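Local coordinates for protein LYND (Lyngbya aestuarii, PDB 4V1T) that probably converts cysteine residues of cyanobactin precursor peptides into thiazolines by an ATP- and magnesium-dependent cyclodehydration, at residues G36-Q41 / G61-E66; A487-E492 / P520-A525; I268-V273 / T285-I290; A541-F546 / M702-I707; E618-G623 / P673-D678. All coordinates share one frame; numbering follows the deposited sequence.

Contact 1: residues G36-Q41 / G61-E66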
# COMPACT_ATOMS: atom_id res chain seq x y z
N GLY B 36 34.01 22.21 -10.37
CA GLY B 36 35.44 22.39 -10.51
C GLY B 36 35.86 22.81 -11.91
O GLY B 36 35.44 22.20 -12.90
N GLN B 37 36.66 23.88 -11.98
CA GLN B 37 37.36 24.28 -13.19
C GLN B 37 37.93 23.08 -13.92
O GLN B 37 37.70 22.91 -15.12
CB GLN B 37 38.52 25.21 -12.84
CG GLN B 37 38.24 26.68 -13.02
CD GLN B 37 39.40 27.53 -12.58
OE1 GLN B 37 39.42 28.03 -11.46
NE2 GLN B 37 40.39 27.69 -13.44
N LEU B 38 38.69 22.26 -13.20
CA LEU B 38 39.37 21.10 -13.78
C LEU B 38 38.41 20.05 -14.32
O LEU B 38 38.72 19.37 -15.29
CB LEU B 38 40.30 20.46 -12.75
CG LEU B 38 41.53 21.30 -12.40
CD1 LEU B 38 42.22 20.74 -11.17
CD2 LEU B 38 42.49 21.37 -13.58
N TYR B 39 37.26 19.91 -13.69
CA TYR B 39 36.26 18.97 -14.18
C TYR B 39 35.76 19.40 -15.55
O TYR B 39 35.74 18.61 -16.48
CB TYR B 39 35.10 18.82 -13.19
CG TYR B 39 35.38 17.95 -11.99
CD1 TYR B 39 36.12 16.79 -12.10
CD2 TYR B 39 34.90 18.29 -10.73
CE1 TYR B 39 36.38 16.00 -10.99
CE2 TYR B 39 35.14 17.50 -9.63
CZ TYR B 39 35.89 16.36 -9.76
OH TYR B 39 36.14 15.57 -8.66
N CYS B 40 35.38 20.66 -15.68
CA CYS B 40 34.92 21.17 -16.98
C CYS B 40 35.98 20.92 -18.04
O CYS B 40 35.67 20.61 -19.20
CB CYS B 40 34.63 22.66 -16.89
SG CYS B 40 33.43 23.09 -15.61
N GLN B 41 37.23 21.04 -17.62
CA GLN B 41 38.36 20.92 -18.51
C GLN B 41 38.63 19.48 -18.96
O GLN B 41 38.97 19.23 -20.12
CB GLN B 41 39.59 21.48 -17.81
CG GLN B 41 40.68 21.95 -18.72
CD GLN B 41 41.35 23.20 -18.20
OE1 GLN B 41 41.44 23.42 -16.99
NE2 GLN B 41 41.81 24.04 -19.12
N GLY B 61 48.85 21.67 -22.56
CA GLY B 61 48.79 23.12 -22.52
C GLY B 61 48.73 23.67 -21.11
O GLY B 61 49.65 24.35 -20.67
N GLU B 62 47.64 23.37 -20.39
CA GLU B 62 47.43 23.92 -19.06
C GLU B 62 47.67 22.91 -17.94
O GLU B 62 48.69 22.96 -17.26
CB GLU B 62 46.02 24.50 -18.92
CG GLU B 62 45.90 25.51 -17.78
CD GLU B 62 44.52 25.57 -17.16
OE1 GLU B 62 43.54 25.22 -17.85
OE2 GLU B 62 44.41 25.97 -15.98
N VAL B 63 46.74 21.98 -17.78
CA VAL B 63 46.73 21.09 -16.63
C VAL B 63 47.92 20.14 -16.66
O VAL B 63 48.14 19.45 -17.65
CB VAL B 63 45.42 20.25 -16.58
CG1 VAL B 63 45.32 19.52 -15.25
CG2 VAL B 63 44.20 21.14 -16.79
N PRO B 64 48.70 20.08 -15.57
CA PRO B 64 49.82 19.14 -15.53
C PRO B 64 49.37 17.73 -15.14
O PRO B 64 48.27 17.57 -14.62
CB PRO B 64 50.75 19.75 -14.49
CG PRO B 64 49.83 20.46 -13.55
CD PRO B 64 48.65 20.93 -14.36
N PRO B 65 50.22 16.72 -15.40
CA PRO B 65 49.89 15.30 -15.17
C PRO B 65 49.41 14.98 -13.75
O PRO B 65 48.42 14.27 -13.59
CB PRO B 65 51.20 14.57 -15.47
CG PRO B 65 51.95 15.48 -16.38
CD PRO B 65 51.58 16.87 -15.97
N GLU B 66 50.11 15.49 -12.74
CA GLU B 66 49.79 15.17 -11.35
C GLU B 66 48.43 15.71 -10.94
O GLU B 66 47.77 15.13 -10.08
CB GLU B 66 50.87 15.70 -10.41
CG GLU B 66 51.92 14.65 -10.07
CD GLU B 66 53.02 15.18 -9.16
OE1 GLU B 66 53.49 16.32 -9.38
OE2 GLU B 66 53.42 14.45 -8.23

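Contact 2: residues A487-E492 / P520-A525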
# COMPACT_ATOMS: atom_id res chain seq x y z
N ALA B 487 -11.40 -46.56 22.29
CA ALA B 487 -10.18 -46.42 23.07
C ALA B 487 -9.23 -47.61 22.90
O ALA B 487 -8.06 -47.54 23.28
CB ALA B 487 -10.52 -46.23 24.54
N SER B 488 -9.74 -48.70 22.33
CA SER B 488 -8.91 -49.87 22.08
C SER B 488 -7.96 -49.64 20.91
O SER B 488 -6.95 -50.32 20.77
CB SER B 488 -9.77 -51.10 21.81
OG SER B 488 -10.38 -51.02 20.53
N GLN B 489 -8.28 -48.67 20.06
CA GLN B 489 -7.48 -48.39 18.88
C GLN B 489 -6.23 -47.59 19.21
O GLN B 489 -6.29 -46.62 19.97
CB GLN B 489 -8.30 -47.61 17.84
CG GLN B 489 -9.49 -48.37 17.28
CD GLN B 489 -9.07 -49.57 16.45
OE1 GLN B 489 -7.91 -49.73 16.09
NE2 GLN B 489 -10.04 -50.43 16.13
N ALA B 490 -5.11 -48.00 18.65
CA ALA B 490 -3.90 -47.19 18.69
C ALA B 490 -4.12 -45.99 17.78
O ALA B 490 -4.67 -46.13 16.69
CB ALA B 490 -2.69 -47.99 18.25
N ILE B 491 -3.71 -44.82 18.24
CA ILE B 491 -3.94 -43.58 17.50
C ILE B 491 -2.75 -42.66 17.69
O ILE B 491 -1.86 -42.95 18.47
CB ILE B 491 -5.21 -42.86 17.99
CG1 ILE B 491 -5.05 -42.49 19.46
CG2 ILE B 491 -6.43 -43.74 17.75
CD1 ILE B 491 -6.26 -41.87 20.06
N GLU B 492 -2.75 -41.55 16.96
CA GLU B 492 -1.69 -40.56 17.10
C GLU B 492 -2.09 -39.47 18.09
O GLU B 492 -3.09 -38.78 17.90
CB GLU B 492 -1.36 -39.95 15.74
CG GLU B 492 -0.63 -40.94 14.83
CD GLU B 492 -0.18 -40.34 13.52
OE1 GLU B 492 -0.88 -39.45 12.99
OE2 GLU B 492 0.87 -40.76 13.00
N PRO B 520 -12.23 -44.17 7.73
CA PRO B 520 -13.68 -43.95 7.68
C PRO B 520 -14.44 -44.66 8.80
O PRO B 520 -15.52 -44.21 9.18
CB PRO B 520 -14.07 -44.53 6.31
CG PRO B 520 -12.81 -44.51 5.50
CD PRO B 520 -11.71 -44.75 6.48
N GLU B 521 -13.87 -45.74 9.33
CA GLU B 521 -14.50 -46.50 10.39
C GLU B 521 -14.18 -45.94 11.78
O GLU B 521 -14.64 -46.47 12.78
CB GLU B 521 -14.09 -47.97 10.32
CG GLU B 521 -14.42 -48.65 9.01
CD GLU B 521 -13.41 -48.38 7.91
OE1 GLU B 521 -12.49 -47.55 8.13
OE2 GLU B 521 -13.53 -48.98 6.82
N HIS B 522 -13.38 -44.87 11.84
CA HIS B 522 -12.96 -44.33 13.13
C HIS B 522 -12.76 -42.81 13.08
O HIS B 522 -11.74 -42.27 13.51
CB HIS B 522 -11.67 -45.03 13.58
CG HIS B 522 -11.32 -44.81 15.02
ND1 HIS B 522 -12.26 -44.46 15.98
CD2 HIS B 522 -10.15 -44.91 15.68
CE1 HIS B 522 -11.67 -44.34 17.15
NE2 HIS B 522 -10.38 -44.61 17.00
N ARG B 523 -13.76 -42.11 12.54
CA ARG B 523 -13.72 -40.67 12.45
C ARG B 523 -14.34 -40.06 13.70
O ARG B 523 -15.51 -39.69 13.69
CB ARG B 523 -14.44 -40.18 11.19
CG ARG B 523 -13.77 -40.62 9.89
CD ARG B 523 -13.93 -39.58 8.79
NE ARG B 523 -14.62 -40.12 7.62
CZ ARG B 523 -14.03 -40.59 6.52
NH1 ARG B 523 -12.70 -40.59 6.41
NH2 ARG B 523 -14.76 -41.06 5.53
N PHE B 524 -13.55 -39.96 14.76
CA PHE B 524 -14.07 -39.59 16.07
C PHE B 524 -13.94 -38.11 16.39
O PHE B 524 -14.30 -37.68 17.48
CB PHE B 524 -13.37 -40.40 17.17
CG PHE B 524 -11.88 -40.20 17.21
CD1 PHE B 524 -11.33 -39.12 17.86
CD2 PHE B 524 -11.04 -41.11 16.58
CE1 PHE B 524 -9.96 -38.94 17.88
CE2 PHE B 524 -9.67 -40.94 16.61
CZ PHE B 524 -9.13 -39.86 17.26
N ALA B 525 -13.44 -37.32 15.43
CA ALA B 525 -13.30 -35.89 15.64
C ALA B 525 -12.99 -35.15 14.36
O ALA B 525 -12.42 -35.72 13.44
CB ALA B 525 -12.20 -35.62 16.67

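Contact 3: residues I268-V273 / T285-I290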
# COMPACT_ATOMS: atom_id res chain seq x y z
N ILE B 268 23.74 -13.55 -13.84
CA ILE B 268 25.09 -14.06 -14.07
C ILE B 268 26.12 -12.97 -13.77
O ILE B 268 27.21 -13.27 -13.27
CB ILE B 268 25.30 -14.59 -15.51
CG1 ILE B 268 24.98 -13.52 -16.55
CG2 ILE B 268 24.43 -15.82 -15.74
CD1 ILE B 268 25.31 -13.91 -17.98
N VAL B 269 25.77 -11.71 -14.06
CA VAL B 269 26.69 -10.60 -13.79
C VAL B 269 26.84 -10.43 -12.29
O VAL B 269 27.96 -10.34 -11.76
CB VAL B 269 26.20 -9.29 -14.43
CG1 VAL B 269 26.95 -8.08 -13.87
CG2 VAL B 269 26.34 -9.37 -15.93
N LYS B 270 25.70 -10.40 -11.61
CA LYS B 270 25.68 -10.36 -10.16
C LYS B 270 26.48 -11.51 -9.54
O LYS B 270 27.26 -11.33 -8.60
CB LYS B 270 24.23 -10.39 -9.67
CG LYS B 270 24.05 -10.51 -8.17
CD LYS B 270 22.80 -9.75 -7.73
CE LYS B 270 22.43 -10.02 -6.30
NZ LYS B 270 21.09 -9.44 -5.99
N TYR B 271 26.30 -12.70 -10.10
CA TYR B 271 26.96 -13.89 -9.59
C TYR B 271 28.48 -13.80 -9.78
O TYR B 271 29.23 -14.21 -8.90
CB TYR B 271 26.43 -15.12 -10.31
CG TYR B 271 27.24 -16.37 -10.05
CD1 TYR B 271 27.25 -16.96 -8.80
CD2 TYR B 271 27.99 -16.95 -11.06
CE1 TYR B 271 27.98 -18.12 -8.56
CE2 TYR B 271 28.72 -18.10 -10.83
CZ TYR B 271 28.70 -18.68 -9.58
OH TYR B 271 29.43 -19.82 -9.34
N HIS B 272 28.90 -13.27 -10.93
CA HIS B 272 30.31 -13.13 -11.23
C HIS B 272 30.98 -12.20 -10.22
O HIS B 272 32.05 -12.50 -9.73
CB HIS B 272 30.49 -12.59 -12.65
CG HIS B 272 31.92 -12.32 -13.01
ND1 HIS B 272 32.80 -13.33 -13.34
CD2 HIS B 272 32.61 -11.17 -13.12
CE1 HIS B 272 33.98 -12.81 -13.62
NE2 HIS B 272 33.89 -11.49 -13.49
N VAL B 273 30.34 -11.08 -9.91
CA VAL B 273 30.93 -10.05 -9.05
C VAL B 273 30.91 -10.47 -7.59
O VAL B 273 31.61 -9.89 -6.78
CB VAL B 273 30.20 -8.69 -9.24
CG1 VAL B 273 30.82 -7.60 -8.36
CG2 VAL B 273 30.28 -8.26 -10.68
N THR B 285 17.71 -9.27 -8.13
CA THR B 285 17.62 -10.31 -9.13
C THR B 285 16.51 -11.28 -8.70
O THR B 285 15.86 -11.07 -7.68
CB THR B 285 18.96 -11.04 -9.31
OG1 THR B 285 19.53 -11.33 -8.03
CG2 THR B 285 19.93 -10.19 -10.09
N LEU B 286 16.28 -12.33 -9.47
CA LEU B 286 15.13 -13.21 -9.24
C LEU B 286 15.37 -14.28 -8.16
O LEU B 286 14.56 -15.19 -8.00
CB LEU B 286 14.74 -13.89 -10.54
CG LEU B 286 14.28 -12.95 -11.66
CD1 LEU B 286 14.06 -13.75 -12.93
CD2 LEU B 286 13.00 -12.24 -11.26
N ASP B 287 16.48 -14.19 -7.44
CA ASP B 287 16.76 -15.16 -6.37
C ASP B 287 15.73 -15.05 -5.26
O ASP B 287 15.57 -14.00 -4.64
CB ASP B 287 18.17 -14.97 -5.81
CG ASP B 287 18.45 -13.54 -5.37
OD1 ASP B 287 18.03 -12.60 -6.08
OD2 ASP B 287 19.08 -13.36 -4.31
N GLY B 288 15.01 -16.14 -5.02
CA GLY B 288 13.96 -16.17 -3.99
C GLY B 288 12.75 -15.31 -4.30
O GLY B 288 12.02 -14.91 -3.40
N LYS B 289 12.53 -15.04 -5.59
CA LYS B 289 11.46 -14.16 -6.03
C LYS B 289 10.80 -14.72 -7.27
O LYS B 289 11.48 -15.22 -8.16
CB LYS B 289 12.00 -12.77 -6.38
CG LYS B 289 11.61 -11.66 -5.42
CD LYS B 289 11.71 -10.29 -6.08
CE LYS B 289 13.15 -9.94 -6.45
NZ LYS B 289 13.20 -8.86 -7.49
N ILE B 290 9.48 -14.60 -7.34
CA ILE B 290 8.76 -14.90 -8.57
C ILE B 290 8.05 -13.64 -9.05
O ILE B 290 7.42 -12.92 -8.27
CB ILE B 290 7.74 -16.02 -8.38
CG1 ILE B 290 8.46 -17.30 -7.96
CG2 ILE B 290 6.97 -16.26 -9.68
CD1 ILE B 290 7.54 -18.42 -7.54
O HOH W 1 17.98 -9.99 -5.32

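Contact 4: residues A541-F546 / M702-I707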
# COMPACT_ATOMS: atom_id res chain seq x y z
N ALA B 541 -0.84 -14.74 21.68
CA ALA B 541 -1.74 -15.66 21.00
C ALA B 541 -2.51 -16.52 22.00
O ALA B 541 -3.70 -16.80 21.80
CB ALA B 541 -0.95 -16.53 20.04
N ILE B 542 -1.84 -16.95 23.06
CA ILE B 542 -2.47 -17.75 24.10
C ILE B 542 -3.58 -16.97 24.80
O ILE B 542 -4.65 -17.51 25.05
CB ILE B 542 -1.44 -18.23 25.14
CG1 ILE B 542 -0.50 -19.26 24.52
CG2 ILE B 542 -2.14 -18.84 26.36
CD1 ILE B 542 0.68 -19.63 25.39
N LEU B 543 -3.30 -15.71 25.13
CA LEU B 543 -4.28 -14.86 25.80
C LEU B 543 -5.55 -14.73 24.96
O LEU B 543 -6.66 -14.90 25.46
CB LEU B 543 -3.70 -13.47 26.05
CG LEU B 543 -4.61 -12.48 26.77
CD1 LEU B 543 -5.07 -13.02 28.12
CD2 LEU B 543 -3.91 -11.14 26.96
N GLN B 544 -5.38 -14.42 23.68
CA GLN B 544 -6.51 -14.28 22.79
C GLN B 544 -7.27 -15.60 22.66
O GLN B 544 -8.50 -15.61 22.68
CB GLN B 544 -6.06 -13.79 21.42
CG GLN B 544 -7.20 -13.48 20.46
CD GLN B 544 -8.08 -12.35 20.95
OE1 GLN B 544 -7.62 -11.21 21.12
NE2 GLN B 544 -9.36 -12.65 21.20
N GLY B 545 -6.53 -16.70 22.54
CA GLY B 545 -7.13 -18.02 22.41
C GLY B 545 -7.99 -18.35 23.61
O GLY B 545 -9.11 -18.84 23.47
N PHE B 546 -7.45 -18.08 24.80
CA PHE B 546 -8.18 -18.30 26.05
C PHE B 546 -9.47 -17.49 26.07
O PHE B 546 -10.54 -18.02 26.38
CB PHE B 546 -7.30 -17.93 27.26
CG PHE B 546 -7.85 -18.39 28.58
CD1 PHE B 546 -8.80 -17.65 29.25
CD2 PHE B 546 -7.44 -19.60 29.13
CE1 PHE B 546 -9.33 -18.09 30.44
CE2 PHE B 546 -7.96 -20.04 30.33
CZ PHE B 546 -8.90 -19.29 30.99
N MET B 702 -1.34 -15.88 32.93
CA MET B 702 -1.18 -16.62 34.16
C MET B 702 -2.32 -16.27 35.12
O MET B 702 -2.65 -17.05 36.02
CB MET B 702 0.19 -16.36 34.80
CG MET B 702 1.38 -16.94 34.02
SD MET B 702 1.11 -18.62 33.35
CE MET B 702 1.12 -19.60 34.86
N THR B 703 -2.93 -15.12 34.91
CA THR B 703 -4.14 -14.77 35.64
C THR B 703 -5.31 -15.63 35.16
O THR B 703 -6.14 -16.08 35.95
CB THR B 703 -4.50 -13.28 35.45
OG1 THR B 703 -3.38 -12.48 35.79
CG2 THR B 703 -5.70 -12.90 36.32
N CYS B 704 -5.35 -15.86 33.85
CA CYS B 704 -6.41 -16.65 33.24
C CYS B 704 -6.29 -18.14 33.57
O CYS B 704 -7.30 -18.82 33.79
CB CYS B 704 -6.40 -16.45 31.73
SG CYS B 704 -6.99 -14.82 31.20
N VAL B 705 -5.06 -18.64 33.60
CA VAL B 705 -4.84 -20.05 33.90
C VAL B 705 -5.31 -20.38 35.32
O VAL B 705 -5.85 -21.46 35.58
CB VAL B 705 -3.36 -20.45 33.72
CG1 VAL B 705 -2.51 -19.78 34.75
CG2 VAL B 705 -3.19 -21.95 33.85
N ASN B 706 -5.10 -19.43 36.23
CA ASN B 706 -5.47 -19.62 37.63
C ASN B 706 -6.97 -19.44 37.88
O ASN B 706 -7.55 -20.12 38.72
CB ASN B 706 -4.67 -18.67 38.51
CG ASN B 706 -3.21 -19.07 38.60
OD1 ASN B 706 -2.88 -20.15 39.08
ND2 ASN B 706 -2.33 -18.19 38.13
N ILE B 707 -7.60 -18.53 37.14
CA ILE B 707 -9.05 -18.37 37.20
C ILE B 707 -9.75 -19.65 36.75
O ILE B 707 -10.75 -20.06 37.33
CB ILE B 707 -9.52 -17.18 36.33
CG1 ILE B 707 -9.18 -15.87 37.03
CG2 ILE B 707 -11.03 -17.24 36.09
CD1 ILE B 707 -9.39 -14.64 36.16

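Contact 5: residues E618-G623 / P673-D678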
# COMPACT_ATOMS: atom_id res chain seq x y z
N GLU B 618 -35.73 -9.22 9.15
CA GLU B 618 -35.08 -8.54 10.27
C GLU B 618 -33.56 -8.66 10.26
O GLU B 618 -32.88 -7.84 10.86
CB GLU B 618 -35.63 -9.08 11.59
CG GLU B 618 -37.08 -8.68 11.84
CD GLU B 618 -37.54 -9.00 13.25
OE1 GLU B 618 -36.69 -9.35 14.10
OE2 GLU B 618 -38.76 -8.88 13.51
N ARG B 619 -33.05 -9.69 9.59
CA ARG B 619 -31.61 -9.92 9.46
C ARG B 619 -30.94 -9.90 10.82
O ARG B 619 -30.04 -9.08 11.07
CB ARG B 619 -30.96 -8.87 8.55
CG ARG B 619 -31.69 -8.62 7.24
CD ARG B 619 -31.08 -9.34 6.05
NE ARG B 619 -31.15 -8.48 4.87
CZ ARG B 619 -31.01 -8.90 3.62
NH1 ARG B 619 -30.79 -10.18 3.37
NH2 ARG B 619 -31.09 -8.03 2.62
N LEU B 620 -31.40 -10.76 11.70
CA LEU B 620 -30.84 -10.84 13.03
C LEU B 620 -29.37 -11.21 12.93
O LEU B 620 -28.99 -12.25 12.39
CB LEU B 620 -31.58 -11.86 13.91
CG LEU B 620 -33.03 -11.49 14.24
CD1 LEU B 620 -33.70 -12.63 14.98
CD2 LEU B 620 -33.08 -10.20 15.04
N ILE B 621 -28.55 -10.32 13.44
CA ILE B 621 -27.13 -10.54 13.42
C ILE B 621 -26.61 -10.30 14.82
O ILE B 621 -27.15 -9.52 15.58
CB ILE B 621 -26.47 -9.66 12.34
CG1 ILE B 621 -26.93 -10.17 10.97
CG2 ILE B 621 -24.95 -9.72 12.45
CD1 ILE B 621 -26.57 -9.31 9.82
N LEU B 622 -25.55 -11.00 15.15
CA LEU B 622 -24.94 -10.84 16.44
C LEU B 622 -23.45 -11.15 16.39
O LEU B 622 -22.95 -11.76 15.43
CB LEU B 622 -25.67 -11.72 17.46
CG LEU B 622 -26.01 -13.12 16.98
CD1 LEU B 622 -24.79 -13.98 17.09
CD2 LEU B 622 -27.16 -13.71 17.79
N GLY B 623 -22.74 -10.71 17.41
CA GLY B 623 -21.29 -10.84 17.46
C GLY B 623 -20.85 -10.91 18.90
O GLY B 623 -21.52 -10.37 19.78
N PRO B 673 -36.91 -14.30 22.16
CA PRO B 673 -36.95 -13.20 23.14
C PRO B 673 -35.70 -13.09 24.01
O PRO B 673 -35.46 -12.05 24.62
CB PRO B 673 -38.18 -13.54 24.00
CG PRO B 673 -38.35 -15.00 23.85
CD PRO B 673 -37.89 -15.35 22.47
N TYR B 674 -34.91 -14.17 24.06
CA TYR B 674 -33.65 -14.16 24.78
C TYR B 674 -32.56 -13.34 24.06
O TYR B 674 -31.42 -13.27 24.53
CB TYR B 674 -33.16 -15.60 25.00
CG TYR B 674 -33.07 -16.43 23.73
CD1 TYR B 674 -34.16 -17.16 23.28
CD2 TYR B 674 -31.89 -16.51 23.01
CE1 TYR B 674 -34.09 -17.91 22.12
CE2 TYR B 674 -31.80 -17.26 21.86
CZ TYR B 674 -32.90 -17.96 21.42
OH TYR B 674 -32.81 -18.71 20.28
N LEU B 675 -32.91 -12.72 22.93
CA LEU B 675 -32.00 -11.85 22.21
C LEU B 675 -32.06 -10.41 22.71
O LEU B 675 -31.08 -9.68 22.65
CB LEU B 675 -32.31 -11.86 20.71
CG LEU B 675 -31.94 -13.12 19.92
CD1 LEU B 675 -32.27 -12.91 18.46
CD2 LEU B 675 -30.47 -13.48 20.07
N LEU B 676 -33.23 -9.99 23.20
CA LEU B 676 -33.38 -8.63 23.69
C LEU B 676 -33.24 -8.64 25.20
O LEU B 676 -33.50 -9.65 25.85
CB LEU B 676 -34.71 -8.03 23.23
CG LEU B 676 -36.00 -8.71 23.66
CD1 LEU B 676 -36.46 -8.20 25.02
CD2 LEU B 676 -37.07 -8.47 22.60
N PRO B 677 -32.79 -7.51 25.77
CA PRO B 677 -32.54 -7.51 27.21
C PRO B 677 -33.82 -7.55 28.03
O PRO B 677 -34.85 -7.02 27.59
CB PRO B 677 -31.80 -6.19 27.42
CG PRO B 677 -32.30 -5.30 26.33
CD PRO B 677 -32.53 -6.20 25.15
N ASP B 678 -33.78 -8.18 29.19
CA ASP B 678 -34.94 -8.16 30.07
C ASP B 678 -34.86 -6.91 30.93
O ASP B 678 -33.87 -6.68 31.64
CB ASP B 678 -35.04 -9.43 30.93
CG ASP B 678 -33.88 -9.59 31.88
OD1 ASP B 678 -32.73 -9.28 31.48
OD2 ASP B 678 -34.13 -10.04 33.02

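Contact 1: residues G36-Q41 / G61-E66
OE1 of Glu62 is approached by both ends of the Gln41 side-chain amide. Gln41 NE2 lies 2.4 Å from it and gives a bent hydrogen bond, 133° at the hydrogen, but one so short that its exact length is doubtful. Gln41 OE1, an acceptor like its neighbour, comes within 2.9 Å of Glu62 OE1 without bonding. The two side chains cross at about a right angle, with amide and carboxylate planes 57° apart. Long polar chains suit this outer side, where Glu62 is exposed. Beneath them the contact turns apolar and buried. CD2 of Leu38 reaches CG2 of Val63 at 3.6 Å and its CG1 at 3.8 Å, so that one leucine methyl touches both valine branches. Val63 CG2 also meets Gln41 OE1 at 3.6 Å. With CG1 anti to the backbone N (chi1 -170°), CG2 lies beside that nitrogen, where it touches both Leu38 and Gln41. Gly36 is the N-cap of helix 37-42. Tyr39 packs on helix 65-78, and an acidic side chain of another protein's chain bonds to its hydroxyl. These helices belong to the winged helix-turn-helix domain, which in related peptide-modifying enzymes binds the precursor's leader.

Contact 2: residues A487-E492 / P520-A525
Van der Waals contacts alone join the two segments, and they gather on the imidazole of His522. CB of Gln489 lies 3.7 Å from His522 NE2, and Gln489 CG sits 3.9 Å from His522 CD2. The two side chains slide past each other in opposite directions, with amide and ring planes 52° apart. His522 CG stands anti to the backbone N (chi1 -166°), which carries the ring out to the opposing residues. CG2 of Ile491 adds a looser touch, 4.1 Å from His522 NE2. The purely apolar part is thinner still: the same Ile491 CG2 stands 4.4 Å from Phe524 CE2. A beta-branched isoleucine suits this spot, since one methyl serves two rings. Those rings also meet each other, CD2 of Phe524 lying 3.3 Å above the His522 plane and offset toward its rim. With an alanine in place of His522, Gln489 CB and Ile491 CG2 would probably lose the ring atoms they touch, leaving a gap beside Phe524. Polar bonds run to residues nearby: Gln489 NE2 binds Asp486 OD2 weakly, and Pro520 O accepts from Gln483 NE2. Phe485 meets Phe524 edge-to-face and also touches Ile491. Ile491 pairs through its backbone with Ala441, within the pairing of strand 491-498 with strand 439-441, while 520-525 belongs to the loop running from helix 509-512 to strand 532-535.

Contact 3: residues I268-V273 / T285-I290
Lys270 and Thr285 reach toward each other tip to tip, joining helix 250-275 to the type II turn (Leu286 to Lys289) that leads into strand 289-294 of the mixed sheet. Lys270 leaves the helix with CG anti to the backbone N (chi1 174°). Its length suits the span: CD passes 3.7 Å from Thr285 CG2, and NZ gives a 3.2 Å hydrogen bond to Thr285 OG1. The ammonium also binds Phe283 O, its stronger partner. Thr285 passes the link on, for OG1 donates to Asp287 OD1, 4.4 Å from Lys270 NZ, too far for a salt bridge though the charges are opposite. A valine in place of Thr285 would probably leave both Lys270 NZ and Asp287 OD1 short of a partner. Gly288 suits the turn through its positive phi. A water ties the corner together, accepting from Thr285 N at 2.9 Å, weakly from Lys270 NZ, and donating to Asp287 OD1 at 2.7 Å. The hydroxyl of Thr285 meets that same carboxylate oxygen from above the carboxylate plane, 56° out of it.

Contact 4: residues A541-F546 / M702-I707
Phe546 of helix 538-561 meets Cys704 of helix 697-710, and its ring does most of the touching. From CB the side chain departs with CG anti to the backbone N (chi1 -168°), which sends the ring straight at the opposing helix. CG lies 4.0 Å from Cys704 CB. Next round the ring, CD1 meets that CB and, at 3.9 Å, the sulfur SG of Cys704. CE1 comes to 3.6 Å from Cys704 CB. At the far end Phe546 CZ approaches Cys704 O to 3.3 Å. The approach of Cys704 CB is a CH-pi contact: it stands 3.7 Å from the centroid of the Phe546 ring, 15° off the normal. SG approaches the same ring obliquely, a sulfur-aromatic contact, and its other neighbour is Leu543 CD1 at 4.1 Å. A cysteine suits the place: it is small enough for the ring to lie close against its CB, and its sulfur is at ease among apolar groups. Leu543 goes on to Ile697 and Val701, Phe546 to Ala708. This is helix-on-helix packing inside the YcaO domain, near the nucleotide site: Gln544 of helix 538-561 touches bound ADP, which lies about 9 Å from the Leu543 side chain.

Contact 5: residues E618-G623 / P673-D678
Leu675 puts one methyl on each of two leucines of the opposite segment, and these two touches form the tight part of the contact. CD1 of Leu675 meets CD1 of Leu620 at 3.8 Å, the two side chains crossing obliquely. Its other branch, CD2, meets Leu622 CD2 at 4.0 Å, here at about a right angle. Leu620, just before strand 621-626, and Leu622, within it, both direct their CB toward Leu675, and a forked leucine suits the pair because it can serve both at once. With Leu675 CG anti to the carbonyl carbon (chi1 -72°), both its methyls are presented to them. All three leucines are buried. Elsewhere the segments stand well apart: even at Leu622 and Leu675, where the backbones come nearest, the CA atoms are 9.2 Å from each other. The flanking Pro673 is exposed, and the chain beyond Leu675 is partly open to solvent. Backbone and charged groups of the segments bond to other parts of the chain: Leu675 O accepts from Trp593 NE1, and Arg619 NH1 forms a salt bridge with Asp653 OD1. Strand 621-626 pairs with strand 605-612 at the edge of a three-stranded antiparallel sheet, and Leu675 reaches it from the loop between helices 661-666 and 697-710, while the C-terminal Phe775 packs on Leu622.

From the N terminus, contact 1 closes the first and short loop, within the winged helix-turn-helix domain, joining helix 37-42 to the loop that leads into helix 65-78. Contact 3 follows in series, bringing helix 250-275 back beside the entry to strand 289-294 of the mixed sheet. The remaining three lie in the YcaO region. Contact 2 closes a loop that holds strands 491-498 and 503-508 and helix 509-512, and ends before contact 4 opens. Contact 4 spans 155 residues, joining helices 538-561 and 697-710, and contact 5 sits wholly within that span, tying the three-stranded sheet to a loop. None cross. Contacts 1 and 2 lie farthest apart, with centres about 89 Å from each other.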